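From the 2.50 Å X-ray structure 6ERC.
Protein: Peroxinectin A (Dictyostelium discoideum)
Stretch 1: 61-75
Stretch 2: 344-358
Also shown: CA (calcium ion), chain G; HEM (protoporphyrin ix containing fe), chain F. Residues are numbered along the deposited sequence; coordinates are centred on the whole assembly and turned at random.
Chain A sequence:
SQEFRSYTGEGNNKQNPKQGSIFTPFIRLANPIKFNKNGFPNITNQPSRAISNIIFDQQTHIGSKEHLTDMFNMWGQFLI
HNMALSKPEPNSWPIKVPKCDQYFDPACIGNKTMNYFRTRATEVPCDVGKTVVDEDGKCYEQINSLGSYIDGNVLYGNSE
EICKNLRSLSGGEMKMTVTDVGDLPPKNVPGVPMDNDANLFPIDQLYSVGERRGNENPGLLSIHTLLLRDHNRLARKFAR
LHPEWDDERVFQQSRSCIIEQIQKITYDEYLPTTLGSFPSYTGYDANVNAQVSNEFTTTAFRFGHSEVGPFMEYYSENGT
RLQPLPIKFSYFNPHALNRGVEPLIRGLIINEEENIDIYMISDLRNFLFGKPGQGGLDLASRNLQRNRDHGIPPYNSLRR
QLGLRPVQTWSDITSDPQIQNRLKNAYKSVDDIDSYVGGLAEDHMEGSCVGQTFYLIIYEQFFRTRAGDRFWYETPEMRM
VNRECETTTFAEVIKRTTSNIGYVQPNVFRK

Stretch 1 (61-75) HIGSKEHLTDMFNMW
Stretch 2 344-358: LIRGLIINEEENIDI

The most unusual feature is a run of three acidic residues, Glu 352 to Glu 354, each spending its carboxylate on a different part of the other stretch, Glu 352 and Glu 354 on its loop and Glu 353 on its helix. Glu 354 (chi1 t, chi2 p) starts away from that loop but curls back, so OE2 accepts from Ile 62 N at 2.8 Å and Gly 63 N at 2.7 Å; its OE1 takes a weak bond from His 61 ND1 at 3.0 Å. Gly 63, at phi/psi 93/133, leaves no room for a CB, which would strike His 61 NE2. Glu 352, extended (t, t), receives His 67 ND1 on OE2 at 3.0 Å. Glu 353 (p, t) has its CA-to-CB bond directed toward the other stretch, and its OE1 accepts from Asn 73 ND2 at 3.0 Å.

Backbone bonds set the register: Ser 64 N to Glu 353 O, 3.0 Å; Glu 353 N to Leu 68 O, 2.8 Å; Asp 70 N to Asn 351 O, 3.0 Å. The last two flank a single beta bridge, Thr 69 with Glu 352, CA atoms 4.3 Å apart. Between the Ser 64 N and Leu 68 O bonds to Glu 353, Ser 64 to His 67 forms a type I turn, and Asn 355 OD1 accepts from Lys 65 N at 2.9 Å.

Helix 70-75 and the helix that carries Leu 348 have N-to-C directions 104° apart, their axes 7.8 Å apart at closest approach. Met 71 N donates to Leu 348 O at 2.9 Å, while Met 71 (t, p, p) brings CE to 3.7 Å from Leu 348 CD1.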

# COMPACT_ATOMS: atom_id res chain seq x y z
N HIS A 61 -2.94 13.99 19.28
CA HIS A 61 -3.67 12.81 18.84
C HIS A 61 -5.10 13.20 18.49
O HIS A 61 -5.77 13.91 19.26
CB HIS A 61 -3.66 11.74 19.93
CG HIS A 61 -4.53 10.56 19.63
ND1 HIS A 61 -4.18 9.59 18.71
CD2 HIS A 61 -5.73 10.19 20.13
CE1 HIS A 61 -5.13 8.67 18.66
NE2 HIS A 61 -6.08 9.01 19.51
N ILE A 62 -5.57 12.76 17.33
CA ILE A 62 -6.96 12.96 16.94
C ILE A 62 -7.72 11.67 17.19
O ILE A 62 -8.65 11.63 18.01
CB ILE A 62 -7.08 13.40 15.46
CG1 ILE A 62 -6.49 14.80 15.26
CG2 ILE A 62 -8.54 13.39 15.01
CD1 ILE A 62 -4.98 14.83 15.10
N GLY A 63 -7.32 10.60 16.51
CA GLY A 63 -7.97 9.31 16.68
C GLY A 63 -9.07 9.08 15.67
O GLY A 63 -9.91 9.96 15.45
N SER A 64 -9.08 7.90 15.05
CA SER A 64 -10.03 7.59 14.00
C SER A 64 -11.46 7.87 14.45
O SER A 64 -11.91 7.34 15.47
CB SER A 64 -9.88 6.12 13.59
OG SER A 64 -10.85 5.77 12.62
N LYS A 65 -12.16 8.71 13.70
CA LYS A 65 -13.57 8.98 13.98
C LYS A 65 -14.45 7.77 13.70
O LYS A 65 -15.53 7.66 14.29
CB LYS A 65 -14.05 10.18 13.17
CG LYS A 65 -13.38 11.50 13.56
CD LYS A 65 -13.88 12.67 12.72
CE LYS A 65 -15.32 13.06 13.07
NZ LYS A 65 -15.73 14.34 12.42
N GLU A 66 -14.01 6.88 12.82
CA GLU A 66 -14.73 5.65 12.53
C GLU A 66 -14.37 4.52 13.49
O GLU A 66 -14.96 3.44 13.41
CB GLU A 66 -14.45 5.21 11.09
CG GLU A 66 -15.04 6.13 10.03
CD GLU A 66 -14.34 7.47 9.93
OE1 GLU A 66 -13.14 7.55 10.29
OE2 GLU A 66 -14.99 8.45 9.51
N HIS A 67 -13.41 4.75 14.40
CA HIS A 67 -13.02 3.76 15.40
C HIS A 67 -12.39 2.53 14.75
O HIS A 67 -12.73 1.39 15.07
CB HIS A 67 -14.21 3.37 16.28
CG HIS A 67 -14.89 4.54 16.92
ND1 HIS A 67 -14.33 5.25 17.96
CD2 HIS A 67 -16.08 5.13 16.67
CE1 HIS A 67 -15.15 6.22 18.33
NE2 HIS A 67 -16.22 6.17 17.55
N LEU A 68 -11.46 2.77 13.85
CA LEU A 68 -10.74 1.71 13.16
C LEU A 68 -9.45 1.38 13.90
O LEU A 68 -8.96 2.15 14.73
CB LEU A 68 -10.44 2.11 11.72
CG LEU A 68 -11.56 1.85 10.70
CD1 LEU A 68 -12.94 2.12 11.29
CD2 LEU A 68 -11.34 2.71 9.47
N THR A 69 -8.90 0.21 13.59
CA THR A 69 -7.76 -0.33 14.30
C THR A 69 -6.49 -0.18 13.47
O THR A 69 -6.53 0.02 12.25
CB THR A 69 -7.98 -1.81 14.64
OG1 THR A 69 -8.14 -2.56 13.42
CG2 THR A 69 -9.22 -1.99 15.49
N ASP A 70 -5.34 -0.29 14.15
CA ASP A 70 -4.07 -0.33 13.45
C ASP A 70 -4.02 -1.48 12.45
O ASP A 70 -3.41 -1.35 11.39
CB ASP A 70 -2.92 -0.44 14.45
CG ASP A 70 -2.77 0.79 15.33
OD1 ASP A 70 -3.03 1.91 14.84
OD2 ASP A 70 -2.40 0.63 16.51
N MET A 71 -4.66 -2.60 12.78
CA MET A 71 -4.69 -3.74 11.87
C MET A 71 -5.35 -3.38 10.55
O MET A 71 -5.01 -3.95 9.51
CB MET A 71 -5.41 -4.92 12.53
CG MET A 71 -5.52 -6.16 11.65
SD MET A 71 -3.92 -6.83 11.17
CE MET A 71 -3.46 -7.72 12.65
N PHE A 72 -6.30 -2.43 10.57
CA PHE A 72 -6.98 -2.04 9.34
C PHE A 72 -6.01 -1.42 8.34
O PHE A 72 -6.05 -1.74 7.14
CB PHE A 72 -8.12 -1.07 9.66
CG PHE A 72 -8.74 -0.43 8.44
CD1 PHE A 72 -9.62 -1.14 7.65
CD2 PHE A 72 -8.44 0.87 8.10
CE1 PHE A 72 -10.19 -0.56 6.53
CE2 PHE A 72 -9.01 1.46 6.98
CZ PHE A 72 -9.88 0.74 6.20
N ASN A 73 -5.14 -0.52 8.80
CA ASN A 73 -4.20 0.10 7.88
C ASN A 73 -3.00 -0.80 7.61
O ASN A 73 -2.34 -0.64 6.58
CB ASN A 73 -3.74 1.47 8.41
CG ASN A 73 -2.67 1.38 9.48
OD1 ASN A 73 -1.54 0.97 9.22
ND2 ASN A 73 -3.02 1.80 10.69
N MET A 74 -2.73 -1.77 8.49
CA MET A 74 -1.73 -2.78 8.17
C MET A 74 -2.17 -3.63 6.98
O MET A 74 -1.35 -4.01 6.14
CB MET A 74 -1.46 -3.66 9.39
CG MET A 74 -0.67 -2.96 10.48
SD MET A 74 0.99 -2.47 9.94
CE MET A 74 1.61 -1.69 11.43
N TRP A 75 -3.47 -3.94 6.89
CA TRP A 75 -3.96 -4.65 5.72
C TRP A 75 -3.96 -3.75 4.49
O TRP A 75 -3.64 -4.21 3.39
CB TRP A 75 -5.36 -5.20 5.96
CG TRP A 75 -5.79 -6.09 4.85
CD1 TRP A 75 -6.61 -5.78 3.81
CD2 TRP A 75 -5.40 -7.46 4.66
NE1 TRP A 75 -6.76 -6.87 2.98
CE2 TRP A 75 -6.03 -7.91 3.48
CE3 TRP A 75 -4.58 -8.34 5.37
CZ2 TRP A 75 -5.86 -9.20 3.00
CZ3 TRP A 75 -4.42 -9.62 4.89
CH2 TRP A 75 -5.06 -10.05 3.72
N LEU A 344 2.49 -8.39 18.71
CA LEU A 344 2.09 -7.35 17.76
C LEU A 344 0.62 -7.50 17.38
O LEU A 344 -0.15 -6.54 17.45
CB LEU A 344 2.97 -7.41 16.52
CG LEU A 344 4.39 -6.89 16.68
CD1 LEU A 344 5.26 -7.36 15.53
CD2 LEU A 344 4.39 -5.36 16.76
N ILE A 345 0.22 -8.71 16.97
CA ILE A 345 -1.15 -8.93 16.53
C ILE A 345 -2.13 -8.44 17.59
O ILE A 345 -3.13 -7.78 17.28
CB ILE A 345 -1.39 -10.42 16.21
CG1 ILE A 345 -0.43 -10.91 15.12
CG2 ILE A 345 -2.84 -10.65 15.79
CD1 ILE A 345 -0.61 -10.25 13.77
N ARG A 346 -1.86 -8.75 18.86
CA ARG A 346 -2.76 -8.32 19.92
C ARG A 346 -2.89 -6.80 19.94
O ARG A 346 -3.99 -6.27 20.08
CB ARG A 346 -2.27 -8.83 21.27
CG ARG A 346 -2.38 -10.34 21.46
CD ARG A 346 -2.10 -10.74 22.90
NE ARG A 346 -1.88 -12.18 23.04
CZ ARG A 346 -0.70 -12.78 23.00
NH1 ARG A 346 0.41 -12.07 22.81
NH2 ARG A 346 -0.61 -14.09 23.14
N GLY A 347 -1.77 -6.09 19.79
CA GLY A 347 -1.83 -4.64 19.77
C GLY A 347 -2.54 -4.10 18.54
O GLY A 347 -3.31 -3.14 18.64
N LEU A 348 -2.29 -4.71 17.38
CA LEU A 348 -2.85 -4.18 16.14
C LEU A 348 -4.37 -4.22 16.14
O LEU A 348 -5.03 -3.32 15.61
CB LEU A 348 -2.30 -4.97 14.95
CG LEU A 348 -0.81 -4.84 14.65
CD1 LEU A 348 -0.44 -5.79 13.52
CD2 LEU A 348 -0.43 -3.41 14.30
N ILE A 349 -4.96 -5.27 16.73
CA ILE A 349 -6.41 -5.44 16.67
C ILE A 349 -7.14 -4.69 17.78
O ILE A 349 -8.36 -4.50 17.68
CB ILE A 349 -6.80 -6.93 16.72
CG1 ILE A 349 -6.44 -7.56 18.07
CG2 ILE A 349 -6.14 -7.68 15.57
CD1 ILE A 349 -6.98 -8.96 18.26
N ILE A 350 -6.44 -4.27 18.84
CA ILE A 350 -7.09 -3.61 19.97
C ILE A 350 -6.88 -2.10 19.88
O ILE A 350 -7.75 -1.33 20.31
CB ILE A 350 -6.55 -4.16 21.31
CG1 ILE A 350 -7.49 -3.79 22.46
CG2 ILE A 350 -5.14 -3.65 21.60
CD1 ILE A 350 -8.77 -4.60 22.49
N ASN A 351 -5.75 -1.68 19.32
CA ASN A 351 -5.37 -0.27 19.35
C ASN A 351 -6.04 0.50 18.22
O ASN A 351 -5.99 0.08 17.06
CB ASN A 351 -3.85 -0.14 19.26
CG ASN A 351 -3.37 1.28 19.48
OD1 ASN A 351 -4.02 2.07 20.17
ND2 ASN A 351 -2.22 1.61 18.90
N GLU A 352 -6.65 1.64 18.56
CA GLU A 352 -7.33 2.46 17.57
C GLU A 352 -6.32 3.28 16.78
O GLU A 352 -5.35 3.81 17.34
CB GLU A 352 -8.34 3.39 18.25
CG GLU A 352 -9.33 4.03 17.29
CD GLU A 352 -10.19 5.09 17.97
OE1 GLU A 352 -9.68 6.19 18.26
OE2 GLU A 352 -11.39 4.80 18.20
N GLU A 353 -6.55 3.40 15.47
CA GLU A 353 -5.62 4.10 14.59
C GLU A 353 -5.92 5.59 14.59
O GLU A 353 -6.76 6.10 15.35
CB GLU A 353 -5.68 3.52 13.18
CG GLU A 353 -6.95 3.87 12.40
CD GLU A 353 -6.85 3.48 10.94
OE1 GLU A 353 -5.84 2.87 10.56
OE2 GLU A 353 -7.79 3.80 10.18
N GLU A 354 -5.24 6.32 13.71
CA GLU A 354 -5.37 7.76 13.58
C GLU A 354 -6.44 8.09 12.54
O GLU A 354 -6.81 7.26 11.70
CB GLU A 354 -4.02 8.36 13.19
CG GLU A 354 -3.83 9.81 13.54
CD GLU A 354 -4.01 10.10 15.02
OE1 GLU A 354 -3.22 9.54 15.82
OE2 GLU A 354 -4.93 10.87 15.37
N ASN A 355 -6.94 9.33 12.59
CA ASN A 355 -7.99 9.75 11.68
C ASN A 355 -7.41 10.07 10.30
O ASN A 355 -6.26 10.47 10.17
CB ASN A 355 -8.71 10.98 12.23
CG ASN A 355 -10.07 11.19 11.59
OD1 ASN A 355 -10.89 10.28 11.55
ND2 ASN A 355 -10.31 12.39 11.09
N ILE A 356 -8.24 9.89 9.28
CA ILE A 356 -7.85 10.20 7.91
C ILE A 356 -8.22 11.66 7.65
O ILE A 356 -9.40 12.00 7.49
CB ILE A 356 -8.52 9.27 6.90
CG1 ILE A 356 -8.00 7.84 7.08
CG2 ILE A 356 -8.24 9.73 5.47
CD1 ILE A 356 -8.92 6.77 6.56
N ASP A 357 -7.21 12.51 7.60
CA ASP A 357 -7.39 13.95 7.51
C ASP A 357 -6.08 14.53 7.00
O ASP A 357 -5.18 13.80 6.58
CB ASP A 357 -7.82 14.51 8.87
CG ASP A 357 -6.96 13.98 10.00
OD1 ASP A 357 -5.80 13.60 9.73
OD2 ASP A 357 -7.44 13.94 11.14
N ILE A 358 -5.96 15.86 7.03
CA ILE A 358 -4.76 16.48 6.50
C ILE A 358 -3.54 16.20 7.36
O ILE A 358 -2.41 16.42 6.90
CB ILE A 358 -4.96 18.00 6.34
CG1 ILE A 358 -5.30 18.64 7.69
CG2 ILE A 358 -6.05 18.28 5.31
CD1 ILE A 358 -5.23 20.15 7.68
CA CA G . -4.27 11.86 10.17
CHA HEM F . 3.85 4.48 -0.80
CHB HEM F . 5.72 4.20 3.65
CHC HEM F . 1.36 2.88 5.37
CHD HEM F . -0.55 3.41 0.95
C1A HEM F . 4.71 4.57 0.26
C2A HEM F . 6.06 5.09 0.22
C3A HEM F . 6.58 5.02 1.44
C4A HEM F . 5.57 4.45 2.31
CMA HEM F . 8.00 5.45 1.88
CAA HEM F . 6.73 5.63 -1.05
CBA HEM F . 6.91 7.13 -0.85
CGA HEM F . 7.02 7.82 -2.18
O1A HEM F . 6.03 7.79 -2.96
O2A HEM F . 8.09 8.42 -2.46
C1B HEM F . 4.70 3.80 4.49
C2B HEM F . 4.85 3.53 5.90
C3B HEM F . 3.65 3.17 6.38
C4B HEM F . 2.70 3.19 5.28
CMB HEM F . 6.20 3.67 6.63
CAB HEM F . 3.25 2.78 7.82
CBB HEM F . 4.09 2.83 8.86
C1C HEM F . 0.45 2.92 4.33
C2C HEM F . -0.96 2.62 4.42
C3C HEM F . -1.49 2.76 3.18
C4C HEM F . -0.41 3.16 2.30
CMC HEM F . -1.64 2.22 5.75
CAC HEM F . -2.93 2.59 2.62
CBC HEM F . -4.00 2.21 3.32
C1D HEM F . 0.48 3.70 0.09
C2D HEM F . 0.38 3.81 -1.35
C3D HEM F . 1.59 4.11 -1.82
C4D HEM F . 2.51 4.19 -0.71
CMD HEM F . -0.93 3.63 -2.15
CAD HEM F . 2.01 4.31 -3.29
CBD HEM F . 2.18 2.91 -3.86
CGD HEM F . 3.28 2.87 -4.89
O1D HEM F . 4.46 2.71 -4.48
O2D HEM F . 3.00 2.98 -6.11
NA HEM F . 4.45 4.19 1.56
NB HEM F . 3.38 3.58 4.14
NC HEM F . 0.75 3.24 3.03
ND HEM F . 1.80 3.93 0.44
FE HEM F . 2.59 3.71 2.26
O HOH W 1 -5.22 12.57 12.20
O HOH W 2 -2.44 11.62 11.68